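PDB 3BTP: single-strand DNA-binding protein from Agrobacterium tumefaciens, which binds single-stranded DNA whatever its sequence and mediates the nuclear uptake of the single-stranded T-DNA copy during plant transformation. Local coordinates for residues A349-G354 with D372-N377; Q385-G390 with V431-Q436; V453-G458 with R462-L467. One frame throughout, in Å; residues are numbered along the deposited sequence.

Interaction 1 of 3, residues A349-G354 with D372-N377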
ATOM      1  N   ALA A 349      -9.079  -9.648 -11.151  1.00 17.38           N
ATOM      2  CA  ALA A 349      -8.597 -10.985 -11.010  1.00 17.85           C
ATOM      3  C   ALA A 349      -7.834 -11.025  -9.681  1.00 17.99           C
ATOM      4  O   ALA A 349      -7.238 -10.025  -9.313  1.00 18.39           O
ATOM      5  CB  ALA A 349      -7.695 -11.337 -12.182  1.00 15.76           C
ATOM      6  N   THR A 350      -7.785 -12.193  -9.043  1.00 17.11           N
ATOM      7  CA  THR A 350      -7.209 -12.384  -7.748  1.00 18.88           C
ATOM      8  C   THR A 350      -6.399 -13.728  -7.788  1.00 19.73           C
ATOM      9  O   THR A 350      -6.749 -14.638  -8.565  1.00 18.20           O
ATOM     10  CB  THR A 350      -8.460 -12.358  -6.768  1.00 21.95           C
ATOM     11  OG1 THR A 350      -8.548 -11.090  -6.013  1.00 27.21           O
ATOM     12  CG2 THR A 350      -8.636 -13.526  -5.971  1.00 16.69           C
ATOM     13  N   VAL A 351      -5.333 -13.859  -6.960  1.00 19.02           N
ATOM     14  CA  VAL A 351      -4.642 -15.140  -6.816  1.00 18.67           C
ATOM     15  C   VAL A 351      -4.592 -15.516  -5.338  1.00 19.44           C
ATOM     16  O   VAL A 351      -4.277 -14.632  -4.497  1.00 19.00           O
ATOM     17  CB  VAL A 351      -3.197 -15.152  -7.473  1.00 18.73           C
ATOM     18  CG1 VAL A 351      -2.201 -14.180  -6.767  1.00 16.08           C
ATOM     19  CG2 VAL A 351      -2.622 -16.559  -7.469  1.00 18.07           C
ATOM     20  N   ASN A 352      -4.904 -16.797  -5.039  1.00 16.61           N
ATOM     21  CA  ASN A 352      -4.798 -17.318  -3.733  1.00 18.21           C
ATOM     22  C   ASN A 352      -3.336 -17.674  -3.346  1.00 19.27           C
ATOM     23  O   ASN A 352      -2.726 -18.542  -3.964  1.00 19.31           O
ATOM     24  CB  ASN A 352      -5.681 -18.584  -3.576  1.00 19.20           C
ATOM     25  CG  ASN A 352      -5.894 -18.972  -2.095  1.00 16.61           C
ATOM     26  OD1 ASN A 352      -5.558 -18.229  -1.171  1.00 19.85           O
ATOM     27  ND2 ASN A 352      -6.469 -20.100  -1.884  1.00 17.14           N
ATOM     28  N   MET A 353      -2.818 -16.968  -2.359  1.00 19.91           N
ATOM     29  CA  MET A 353      -1.434 -17.016  -1.917  1.00 21.86           C
ATOM     30  C   MET A 353      -1.400 -17.697  -0.568  1.00 24.24           C
ATOM     31  O   MET A 353      -0.335 -17.978  -0.051  1.00 25.82           O
ATOM     32  CB  MET A 353      -0.833 -15.611  -1.814  1.00 21.17           C
ATOM     33  CG  MET A 353      -0.741 -14.916  -3.153  1.00 22.30           C
ATOM     34  SD  MET A 353       0.256 -13.441  -3.580  1.00 17.27           S
ATOM     35  CE  MET A 353       1.880 -13.813  -2.858  1.00 24.32           C
ATOM     36  N   GLY A 354      -2.593 -17.952  -0.020  1.00 26.27           N
ATOM     37  CA  GLY A 354      -2.791 -18.706   1.191  1.00 27.94           C
ATOM     38  C   GLY A 354      -3.015 -20.145   0.771  1.00 30.06           C
ATOM     39  O   GLY A 354      -2.468 -20.595  -0.220  1.00 27.26           O
ATOM     40  N   ASP A 372      -3.390  -7.505 -10.685  1.00 20.43           N
ATOM     41  CA  ASP A 372      -2.933  -6.192 -11.018  1.00 22.36           C
ATOM     42  C   ASP A 372      -1.921  -5.573 -10.019  1.00 23.50           C
ATOM     43  O   ASP A 372      -0.834  -5.120 -10.411  1.00 24.24           O
ATOM     44  CB  ASP A 372      -4.160  -5.297 -11.091  1.00 24.00           C
ATOM     45  CG  ASP A 372      -3.797  -3.838 -11.314  1.00 31.21           C
ATOM     46  OD1 ASP A 372      -3.320  -3.540 -12.426  1.00 35.17           O
ATOM     47  OD2 ASP A 372      -3.956  -3.004 -10.353  1.00 41.34           O
ATOM     48  N   TYR A 373      -2.291  -5.511  -8.747  1.00 22.27           N
ATOM     49  CA  TYR A 373      -1.355  -5.169  -7.674  1.00 22.14           C
ATOM     50  C   TYR A 373      -0.009  -5.933  -7.793  1.00 22.11           C
ATOM     51  O   TYR A 373       1.079  -5.356  -7.816  1.00 20.39           O
ATOM     52  CB  TYR A 373      -2.027  -5.411  -6.283  1.00 21.41           C
ATOM     53  CG  TYR A 373      -1.183  -4.976  -5.126  1.00 21.36           C
ATOM     54  CD1 TYR A 373      -1.176  -3.631  -4.680  1.00 20.23           C
ATOM     55  CD2 TYR A 373      -0.355  -5.865  -4.505  1.00 21.28           C
ATOM     56  CE1 TYR A 373      -0.371  -3.205  -3.598  1.00 17.19           C
ATOM     57  CE2 TYR A 373       0.487  -5.460  -3.453  1.00 21.97           C
ATOM     58  CZ  TYR A 373       0.483  -4.146  -3.017  1.00 20.46           C
ATOM     59  OH  TYR A 373       1.311  -3.854  -1.952  1.00 22.52           O
ATOM     60  N   LEU A 374      -0.102  -7.245  -7.826  1.00 21.98           N
ATOM     61  CA  LEU A 374       1.060  -8.059  -7.934  1.00 22.96           C
ATOM     62  C   LEU A 374       1.924  -7.788  -9.172  1.00 23.09           C
ATOM     63  O   LEU A 374       3.140  -7.593  -9.047  1.00 24.67           O
ATOM     64  CB  LEU A 374       0.650  -9.518  -7.820  1.00 22.69           C
ATOM     65  CG  LEU A 374       1.654 -10.603  -7.483  1.00 24.68           C
ATOM     66  CD1 LEU A 374       2.321 -10.445  -6.071  1.00 23.12           C
ATOM     67  CD2 LEU A 374       0.932 -11.972  -7.646  1.00 23.71           C
ATOM     68  N   LEU A 375       1.323  -7.785 -10.346  1.00 22.12           N
ATOM     69  CA  LEU A 375       2.032  -7.601 -11.587  1.00 22.64           C
ATOM     70  C   LEU A 375       2.611  -6.188 -11.792  1.00 24.27           C
ATOM     71  O   LEU A 375       3.662  -6.042 -12.436  1.00 23.94           O
ATOM     72  CB  LEU A 375       1.122  -7.921 -12.782  1.00 20.34           C
ATOM     73  CG  LEU A 375       1.162  -9.366 -13.318  1.00 23.60           C
ATOM     74  CD1 LEU A 375       0.896 -10.501 -12.269  1.00 19.77           C
ATOM     75  CD2 LEU A 375       0.210  -9.487 -14.468  1.00 21.63           C
ATOM     76  N   GLN A 376       1.919  -5.159 -11.271  1.00 24.17           N
ATOM     77  CA  GLN A 376       2.367  -3.777 -11.366  1.00 26.17           C
ATOM     78  C   GLN A 376       3.546  -3.556 -10.428  1.00 23.54           C
ATOM     79  O   GLN A 376       4.536  -2.878 -10.737  1.00 23.48           O
ATOM     80  CB  GLN A 376       1.197  -2.766 -11.013  1.00 26.90           C
ATOM     81  CG  GLN A 376       1.054  -1.584 -12.036  1.00 38.46           C
ATOM     82  CD  GLN A 376       1.347  -0.184 -11.435  1.00 46.15           C
ATOM     83  OE1 GLN A 376       0.417   0.518 -11.053  1.00 50.20           O
ATOM     84  NE2 GLN A 376       2.637   0.226 -11.366  1.00 50.83           N
ATOM     85  N   ASN A 377       3.400  -4.070  -9.242  1.00 22.05           N
ATOM     86  CA  ASN A 377       4.258  -3.665  -8.155  1.00 21.77           C
ATOM     87  C   ASN A 377       5.437  -4.645  -7.915  1.00 22.17           C
ATOM     88  O   ASN A 377       6.452  -4.256  -7.329  1.00 20.05           O
ATOM     89  CB  ASN A 377       3.447  -3.487  -6.881  1.00 19.96           C
ATOM     90  CG  ASN A 377       2.585  -2.265  -6.919  1.00 22.88           C
ATOM     91  OD1 ASN A 377       1.431  -2.339  -6.595  1.00 23.01           O
ATOM     92  ND2 ASN A 377       3.133  -1.143  -7.327  1.00 18.12           N
TER
HETATM   93  O   HOH W   1      -6.605  -7.567 -10.521  1.00 17.72           O
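Val351 and Met353, two residues apart on one strand and its exit, both send their side chains to Leu374 of helix 371-377. At Ala349, where the strand comes in, the link to the helix is through a water: it donates to Ala349 O at 2.8 Å and accepts from Asp372 N at 3.2 Å, so it satisfies an amide in the first turn of the helix.

Val351 makes the closest approach. With chi1 at 65°, its CG1 sits between the backbone N and the carbonyl carbon, and that methyl meets Leu374 CD2 at 3.9 Å. The two side chains cross at about a right angle, Leu374 swinging its CG anti to its own N (chi1 -161°) to bring CD2 forward.

Asn352 points elsewhere and closes an Asx turn: its OD1 accepts Gly354 N at 3.2 Å, the donor lying above the carbonyl plane, while Arg367 N gives the same oxygen a second bond. The ND2 group is held by Asp366, which fixes the rotation of the amide. Met353 then comes back to the helix, its SD 4.4 Å from Leu374 CD2, a looser touch than the valine's. The chain of another protein also packs on Met353 and Leu374, so this apolar patch continues across a protein-protein interface.

The arrangement is a helix laid on a strand of a closed antiparallel barrel: strand 349-352 pairs with 367-370, and the chain runs straight from that partner into the helix.

Interaction 2 of 3, residues Q385-G390 with V431-Q436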
ATOM      1  N   GLN A 385       5.781 -14.046 -12.052  1.00 23.42           N
ATOM      2  CA  GLN A 385       6.371 -14.651 -13.232  1.00 24.97           C
ATOM      3  C   GLN A 385       5.682 -15.998 -13.566  1.00 23.83           C
ATOM      4  O   GLN A 385       5.432 -16.261 -14.712  1.00 23.31           O
ATOM      5  CB  GLN A 385       7.864 -14.830 -12.993  1.00 25.96           C
ATOM      6  CG  GLN A 385       8.586 -13.519 -12.854  1.00 28.73           C
ATOM      7  CD  GLN A 385       9.360 -13.285 -14.088  1.00 40.78           C
ATOM      8  OE1 GLN A 385       8.808 -13.473 -15.185  1.00 45.83           O
ATOM      9  NE2 GLN A 385      10.679 -12.990 -13.962  1.00 38.92           N
ATOM     10  N   ALA A 386       5.387 -16.830 -12.565  1.00 22.54           N
ATOM     11  CA  ALA A 386       4.557 -18.038 -12.812  1.00 22.66           C
ATOM     12  C   ALA A 386       3.195 -17.708 -13.459  1.00 23.76           C
ATOM     13  O   ALA A 386       2.767 -18.415 -14.404  1.00 24.82           O
ATOM     14  CB  ALA A 386       4.365 -18.875 -11.474  1.00 20.94           C
ATOM     15  N   LEU A 387       2.497 -16.657 -12.953  1.00 24.68           N
ATOM     16  CA  LEU A 387       1.194 -16.207 -13.533  1.00 24.82           C
ATOM     17  C   LEU A 387       1.282 -15.781 -14.999  1.00 25.60           C
ATOM     18  O   LEU A 387       0.363 -16.031 -15.776  1.00 24.88           O
ATOM     19  CB  LEU A 387       0.548 -15.072 -12.706  1.00 23.48           C
ATOM     20  CG  LEU A 387       0.025 -15.441 -11.302  1.00 22.30           C
ATOM     21  CD1 LEU A 387      -0.126 -14.232 -10.339  1.00 20.65           C
ATOM     22  CD2 LEU A 387      -1.259 -16.226 -11.339  1.00 21.51           C
ATOM     23  N   LYS A 388       2.355 -15.069 -15.342  1.00 27.47           N
ATOM     24  CA  LYS A 388       2.643 -14.631 -16.701  1.00 29.40           C
ATOM     25  C   LYS A 388       2.836 -15.798 -17.646  1.00 30.02           C
ATOM     26  O   LYS A 388       2.551 -15.679 -18.800  1.00 30.69           O
ATOM     27  CB  LYS A 388       3.914 -13.757 -16.764  1.00 30.72           C
ATOM     28  CG  LYS A 388       3.738 -12.236 -16.373  1.00 34.88           C
ATOM     29  CD  LYS A 388       2.798 -11.527 -17.382  1.00 38.55           C
ATOM     30  CE  LYS A 388       2.801 -10.006 -17.265  1.00 39.17           C
ATOM     31  NZ  LYS A 388       1.474  -9.549 -17.864  1.00 37.20           N
ATOM     32  N   GLU A 389       3.357 -16.913 -17.161  1.00 30.36           N
ATOM     33  CA  GLU A 389       3.537 -18.100 -17.982  1.00 31.94           C
ATOM     34  C   GLU A 389       2.288 -19.004 -17.988  1.00 31.39           C
ATOM     35  O   GLU A 389       2.346 -20.098 -18.553  1.00 32.30           O
ATOM     36  CB  GLU A 389       4.738 -18.913 -17.435  1.00 30.96           C
ATOM     37  CG  GLU A 389       6.056 -18.129 -17.464  1.00 34.40           C
ATOM     38  CD  GLU A 389       7.184 -18.602 -16.449  1.00 35.39           C
ATOM     39  OE1 GLU A 389       7.044 -19.564 -15.631  1.00 39.86           O
ATOM     40  OE2 GLU A 389       8.245 -17.926 -16.455  1.00 38.83           O
ATOM     41  N   GLY A 390       1.202 -18.618 -17.302  1.00 28.44           N
ATOM     42  CA  GLY A 390       0.021 -19.434 -17.271  1.00 26.83           C
ATOM     43  C   GLY A 390      -0.023 -20.480 -16.193  1.00 25.41           C
ATOM     44  O   GLY A 390      -0.890 -21.330 -16.191  1.00 24.23           O
ATOM     45  N   VAL A 431      -4.513 -15.847 -21.903  1.00 30.02           N
ATOM     46  CA  VAL A 431      -5.751 -16.540 -22.212  1.00 30.88           C
ATOM     47  C   VAL A 431      -5.733 -18.094 -22.153  1.00 31.60           C
ATOM     48  O   VAL A 431      -6.787 -18.725 -22.010  1.00 31.93           O
ATOM     49  CB  VAL A 431      -6.319 -16.016 -23.543  1.00 32.51           C
ATOM     50  CG1 VAL A 431      -6.637 -14.508 -23.424  1.00 27.51           C
ATOM     51  CG2 VAL A 431      -5.331 -16.351 -24.723  1.00 31.84           C
ATOM     52  N   SER A 432      -4.550 -18.702 -22.209  1.00 32.59           N
ATOM     53  CA  SER A 432      -4.357 -20.158 -21.955  1.00 32.86           C
ATOM     54  C   SER A 432      -4.914 -20.678 -20.588  1.00 32.47           C
ATOM     55  O   SER A 432      -5.285 -21.844 -20.458  1.00 31.05           O
ATOM     56  CB  SER A 432      -2.853 -20.471 -22.039  1.00 34.62           C
ATOM     57  OG  SER A 432      -2.162 -20.193 -20.801  1.00 37.63           O
ATOM     58  N   MET A 433      -5.021 -19.800 -19.579  1.00 32.43           N
ATOM     59  CA  MET A 433      -5.634 -20.186 -18.274  1.00 30.86           C
ATOM     60  C   MET A 433      -7.091 -20.630 -18.396  1.00 32.18           C
ATOM     61  O   MET A 433      -7.590 -21.390 -17.555  1.00 31.65           O
ATOM     62  CB  MET A 433      -5.607 -19.002 -17.275  1.00 31.25           C
ATOM     63  CG  MET A 433      -4.232 -18.574 -16.825  1.00 31.75           C
ATOM     64  SD  MET A 433      -4.284 -17.693 -15.245  1.00 22.25           S
ATOM     65  CE  MET A 433      -2.555 -17.613 -14.799  1.00 26.08           C
ATOM     66  N   GLY A 434      -7.771 -20.140 -19.415  1.00 33.10           N
ATOM     67  CA  GLY A 434      -9.143 -20.497 -19.614  1.00 37.68           C
ATOM     68  C   GLY A 434      -9.411 -21.808 -20.350  1.00 41.23           C
ATOM     69  O   GLY A 434     -10.569 -22.096 -20.641  1.00 40.23           O
ATOM     70  N   ARG A 435      -8.360 -22.580 -20.680  1.00 44.72           N
ATOM     71  CA  ARG A 435      -8.517 -23.946 -21.236  1.00 49.51           C
ATOM     72  C   ARG A 435      -7.915 -24.973 -20.310  1.00 50.39           C
ATOM     73  O   ARG A 435      -7.462 -25.994 -20.770  1.00 51.60           O
ATOM     74  CB  ARG A 435      -7.934 -24.096 -22.658  1.00 48.59           C
ATOM     75  CG  ARG A 435      -6.497 -23.642 -22.811  1.00 52.93           C
ATOM     76  CD  ARG A 435      -5.712 -24.380 -23.961  1.00 54.36           C
ATOM     77  NE  ARG A 435      -4.437 -23.704 -24.285  1.00 59.77           N
ATOM     78  CZ  ARG A 435      -3.248 -24.015 -23.750  1.00 61.66           C
ATOM     79  NH1 ARG A 435      -3.146 -24.997 -22.831  1.00 61.57           N
ATOM     80  NH2 ARG A 435      -2.154 -23.351 -24.142  1.00 59.16           N
ATOM     81  N   GLN A 436      -7.916 -24.695 -19.008  1.00 52.35           N
ATOM     82  CA  GLN A 436      -7.334 -25.596 -18.005  1.00 54.44           C
ATOM     83  C   GLN A 436      -8.408 -26.045 -17.017  1.00 55.65           C
ATOM     84  O   GLN A 436      -9.252 -25.242 -16.638  1.00 55.78           O
ATOM     85  CB  GLN A 436      -6.245 -24.855 -17.214  1.00 54.43           C
ATOM     86  CG  GLN A 436      -5.222 -24.094 -18.041  1.00 54.96           C
ATOM     87  CD  GLN A 436      -4.086 -24.981 -18.478  1.00 56.49           C
ATOM     88  OE1 GLN A 436      -4.209 -26.212 -18.440  1.00 57.42           O
ATOM     89  NE2 GLN A 436      -2.958 -24.373 -18.873  1.00 52.60           N
TER
HETATM   90  O   HOH W   2       0.445 -19.336 -21.277  1.00 39.79           O
HETATM   91  O   HOH W   3      -2.457 -21.805 -18.458  1.00 22.37           O
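The terminal methyl of Met433 is the probe that reaches the end of helix 382-388: its CE lies 3.9 Å from Leu387 CD2 and 3.5 Å from Leu387 O. The methionine gets there by being stretched. Its CG is anti to the carbonyl carbon, and from there on the chain is extended, chi2 -158° and chi3 169°, so the sulfur and methyl run out from the short 3-10 turn 431-434. Leu387 starts the same way, with CG beside its backbone N, and the two side chains meet at a slant. The leucine CB does not aim at Met433; it is the far end of the side chain that closes the distance.

Gly390 continues the contact past the last turn. A Schellman motif ends the helix here, with positive phi (88°) at the glycine and Gly390 N bonded back to Leu387 O at 3.1 Å, the same oxygen that the methionine methyl lies against. The glycine CA is packed by Met433 CE at 4.0 Å and by Ser432 OG a little farther off.

The polar side of the junction is bridged by water. One molecule is gripped three ways: it donates to Gly390 O at 2.8 Å, accepts from Gln436 NE2 at 2.6 Å, and is hydrogen-bonded to Ser432 OG at 2.9 Å. Gln436 is bent at chi2, which turns its amide in to this water. A second water also bonds Ser432 OG and makes a weak bond to Glu389 O.

Strand 396-399 packs on the same apolar side chains, Val396 touching both Leu387 and Met433; helix 417-427 adds Met424 against Met433, and Leu429 of the following loop packs on Leu387.

Interaction 3 of 3, residues V453-G458 with R462-L467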
ATOM      1  N   VAL A 453     -16.888 -17.426   3.204  1.00 28.57           N
ATOM      2  CA  VAL A 453     -17.051 -15.996   3.034  1.00 26.81           C
ATOM      3  C   VAL A 453     -15.656 -15.494   2.780  1.00 26.58           C
ATOM      4  O   VAL A 453     -14.695 -15.978   3.385  1.00 27.62           O
ATOM      5  CB  VAL A 453     -17.554 -15.341   4.300  1.00 27.63           C
ATOM      6  CG1 VAL A 453     -17.650 -13.793   4.131  1.00 27.12           C
ATOM      7  CG2 VAL A 453     -18.859 -15.970   4.778  1.00 26.73           C
ATOM      8  N   ILE A 454     -15.527 -14.596   1.806  1.00 24.78           N
ATOM      9  CA  ILE A 454     -14.360 -13.770   1.711  1.00 21.75           C
ATOM     10  C   ILE A 454     -14.675 -12.270   1.749  1.00 21.12           C
ATOM     11  O   ILE A 454     -15.709 -11.848   1.313  1.00 22.09           O
ATOM     12  CB  ILE A 454     -13.404 -14.232   0.541  1.00 21.58           C
ATOM     13  CG1 ILE A 454     -14.035 -14.089  -0.824  1.00 19.07           C
ATOM     14  CG2 ILE A 454     -12.957 -15.708   0.771  1.00 21.42           C
ATOM     15  CD1 ILE A 454     -13.086 -14.492  -1.868  1.00 12.34           C
ATOM     16  N   VAL A 455     -13.768 -11.467   2.259  1.00 21.89           N
ATOM     17  CA  VAL A 455     -14.034 -10.077   2.445  1.00 22.66           C
ATOM     18  C   VAL A 455     -12.973  -9.216   1.775  1.00 23.24           C
ATOM     19  O   VAL A 455     -11.824  -9.398   2.065  1.00 23.86           O
ATOM     20  CB  VAL A 455     -14.139  -9.700   4.020  1.00 22.83           C
ATOM     21  CG1 VAL A 455     -14.444  -8.202   4.170  1.00 21.99           C
ATOM     22  CG2 VAL A 455     -15.249 -10.570   4.735  1.00 21.67           C
ATOM     23  N   ALA A 456     -13.383  -8.236   0.959  1.00 24.63           N
ATOM     24  CA  ALA A 456     -12.484  -7.338   0.273  1.00 26.04           C
ATOM     25  C   ALA A 456     -11.933  -6.256   1.214  1.00 27.11           C
ATOM     26  O   ALA A 456     -12.643  -5.648   1.963  1.00 26.99           O
ATOM     27  CB  ALA A 456     -13.183  -6.704  -0.956  1.00 25.48           C
ATOM     28  N   ASP A 457     -10.634  -6.032   1.175  1.00 28.33           N
ATOM     29  CA  ASP A 457      -9.995  -5.177   2.165  1.00 28.74           C
ATOM     30  C   ASP A 457      -8.695  -4.764   1.526  1.00 27.98           C
ATOM     31  O   ASP A 457      -7.699  -5.474   1.653  1.00 27.75           O
ATOM     32  CB  ASP A 457      -9.701  -6.029   3.393  1.00 31.45           C
ATOM     33  CG  ASP A 457      -8.930  -5.272   4.482  1.00 37.20           C
ATOM     34  OD1 ASP A 457      -9.193  -4.030   4.716  1.00 39.96           O
ATOM     35  OD2 ASP A 457      -8.074  -5.965   5.108  1.00 42.16           O
ATOM     36  N   GLY A 458      -8.704  -3.639   0.831  1.00 25.35           N
ATOM     37  CA  GLY A 458      -7.638  -3.285  -0.060  1.00 24.87           C
ATOM     38  C   GLY A 458      -7.609  -4.152  -1.326  1.00 24.39           C
ATOM     39  O   GLY A 458      -8.654  -4.613  -1.819  1.00 24.01           O
ATOM     40  N   ARG A 462      -9.912 -11.380   2.171  1.00 24.95           N
ATOM     41  CA  ARG A 462      -9.560 -12.109   3.378  1.00 23.94           C
ATOM     42  C   ARG A 462     -10.752 -12.894   3.942  1.00 24.85           C
ATOM     43  O   ARG A 462     -11.912 -12.546   3.755  1.00 26.24           O
ATOM     44  CB  ARG A 462      -9.026 -11.115   4.408  1.00 23.88           C
ATOM     45  CG  ARG A 462      -7.863 -10.237   3.944  1.00 23.21           C
ATOM     46  CD  ARG A 462      -6.527 -10.952   3.630  1.00 23.65           C
ATOM     47  NE  ARG A 462      -6.053 -11.918   4.673  1.00 25.94           N
ATOM     48  CZ  ARG A 462      -5.302 -11.552   5.726  1.00 25.67           C
ATOM     49  NH1 ARG A 462      -4.942 -10.319   5.890  1.00 18.52           N
ATOM     50  NH2 ARG A 462      -4.905 -12.418   6.634  1.00 25.89           N
ATOM     51  N   GLU A 463     -10.448 -14.003   4.583  1.00 26.01           N
ATOM     52  CA  GLU A 463     -11.375 -14.747   5.404  1.00 26.22           C
ATOM     53  C   GLU A 463     -11.800 -13.918   6.602  1.00 26.81           C
ATOM     54  O   GLU A 463     -11.058 -13.083   7.120  1.00 25.54           O
ATOM     55  CB  GLU A 463     -10.707 -16.063   5.851  1.00 25.55           C
ATOM     56  CG  GLU A 463     -10.477 -17.038   4.724  1.00 24.78           C
ATOM     57  CD  GLU A 463     -10.323 -18.495   5.200  1.00 31.42           C
ATOM     58  OE1 GLU A 463     -10.955 -18.797   6.272  1.00 29.95           O
ATOM     59  OE2 GLU A 463      -9.611 -19.329   4.486  1.00 28.04           O
ATOM     60  N   VAL A 464     -13.018 -14.150   7.053  1.00 30.05           N
ATOM     61  CA  VAL A 464     -13.555 -13.331   8.161  1.00 32.53           C
ATOM     62  C   VAL A 464     -12.667 -13.373   9.461  1.00 32.57           C
ATOM     63  O   VAL A 464     -12.376 -12.302  10.034  1.00 33.40           O
ATOM     64  CB  VAL A 464     -15.008 -13.720   8.493  1.00 31.90           C
ATOM     65  CG1 VAL A 464     -15.484 -12.969   9.705  1.00 32.26           C
ATOM     66  CG2 VAL A 464     -15.928 -13.516   7.289  1.00 34.56           C
ATOM     67  N   PRO A 465     -12.296 -14.593   9.955  1.00 32.92           N
ATOM     68  CA  PRO A 465     -11.407 -14.631  11.150  1.00 33.94           C
ATOM     69  C   PRO A 465     -10.023 -13.988  11.031  1.00 35.59           C
ATOM     70  O   PRO A 465      -9.341 -13.897  12.034  1.00 34.61           O
ATOM     71  CB  PRO A 465     -11.235 -16.127  11.434  1.00 34.40           C
ATOM     72  CG  PRO A 465     -11.740 -16.840  10.219  1.00 33.78           C
ATOM     73  CD  PRO A 465     -12.749 -15.950   9.559  1.00 31.19           C
ATOM     74  N   ASP A 466      -9.622 -13.554   9.830  1.00 37.29           N
ATOM     75  CA  ASP A 466      -8.376 -12.843   9.630  1.00 38.45           C
ATOM     76  C   ASP A 466      -8.538 -11.344   9.779  1.00 39.74           C
ATOM     77  O   ASP A 466      -7.541 -10.607   9.779  1.00 40.62           O
ATOM     78  CB  ASP A 466      -7.796 -13.166   8.266  1.00 38.71           C
ATOM     79  CG  ASP A 466      -6.834 -14.315   8.311  1.00 41.54           C
ATOM     80  OD1 ASP A 466      -6.310 -14.550   9.427  1.00 45.46           O
ATOM     81  OD2 ASP A 466      -6.576 -14.968   7.256  1.00 42.76           O
ATOM     82  N   LEU A 467      -9.771 -10.858   9.859  1.00 40.12           N
ATOM     83  CA  LEU A 467      -9.937  -9.407   9.976  1.00 41.52           C
ATOM     84  C   LEU A 467      -9.970  -9.028  11.459  1.00 43.24           C
ATOM     85  O   LEU A 467     -10.530  -9.766  12.287  1.00 42.23           O
ATOM     86  CB  LEU A 467     -11.203  -8.914   9.293  1.00 40.78           C
ATOM     87  CG  LEU A 467     -11.486  -9.233   7.821  1.00 40.46           C
ATOM     88  CD1 LEU A 467     -12.950  -8.818   7.541  1.00 44.11           C
ATOM     89  CD2 LEU A 467     -10.546  -8.488   6.955  1.00 39.50           C
TER
HETATM   90  O   HOH W   4     -14.432 -16.263   6.098  1.00 27.22           O
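Val455 and Arg462 pair across a beta hairpin whose two strands, 453-456 and 460-462, are neighbours in the closed antiparallel barrel. They form a hydrogen-bonded antiparallel pair. Arg462 N reaches Val455 O at 2.8 Å and nearly straight (169° at the hydrogen), while the return bond, Val455 N to Arg462 O, is shorter at 2.6 Å and more bent (147°). Arg462 O has a second neighbour, Ile454 CA at 3.4 Å, a CA-H...O contact beside the regular bond.

Apolar contacts come from the chain that folds back after the strand, through the 3-10 turn 464-466. Val464 CG2 fits against Val453 CG1 at 3.6 Å and also lies near Val455 CG2. Val455 puts CG1 anti to its backbone N (chi1 -179°), and that methyl meets Leu467 CD1 at 3.7 Å. One valine is therefore shared by two side chains of the returning loop. Val453 is backed as well by Ala512 and Leu515 of helix 510-515.

The charged side chains find their partners separately. Arg462 is bent at chi2 and chi3, curling its end back along its own segment to a salt bridge with Asp466, whose bond from NH2 to OD2 is weak. Asp457 lies across the hairpin but is engaged elsewhere, its OD1 paired with Lys471; its side chain passes that of Leu467 in the opposite direction, with OD2 4.0 Å from Leu467 CD2. Glu463 turns away from the opposite strand, and its OE2 accepts the backbone N of Asp366.

Beyond the end of strand 460-462 a water carries on the link between the chains: it donates to Val453 O and accepts from Val464 N, each at 2.7 Å.

How the interactions relate
The three contacts follow one another along the chain, each closing before the next opens, and all are built on or around the eight-strand barrel. Interactions 1 and 2 have centres 13 Å apart and touch directly: Leu374 CD2 lies 3.7 Å from Leu387 CD1, so the consecutive helices 371-377 and 382-388 carry one apolar layer from strand 349-352 toward the turn 431-434. Interaction 3 belongs to the barrel wall, on strands 460-462 and 453-456, which follow 349-352 and 367-370 in order round the barrel; its centre is 15 Å from that of interaction 1, with nearest atoms about 6 Å away. Interactions 2 and 3 are 26 Å apart between centres, so the helices packed on one part of the barrel and the hairpin in its wall are well separated.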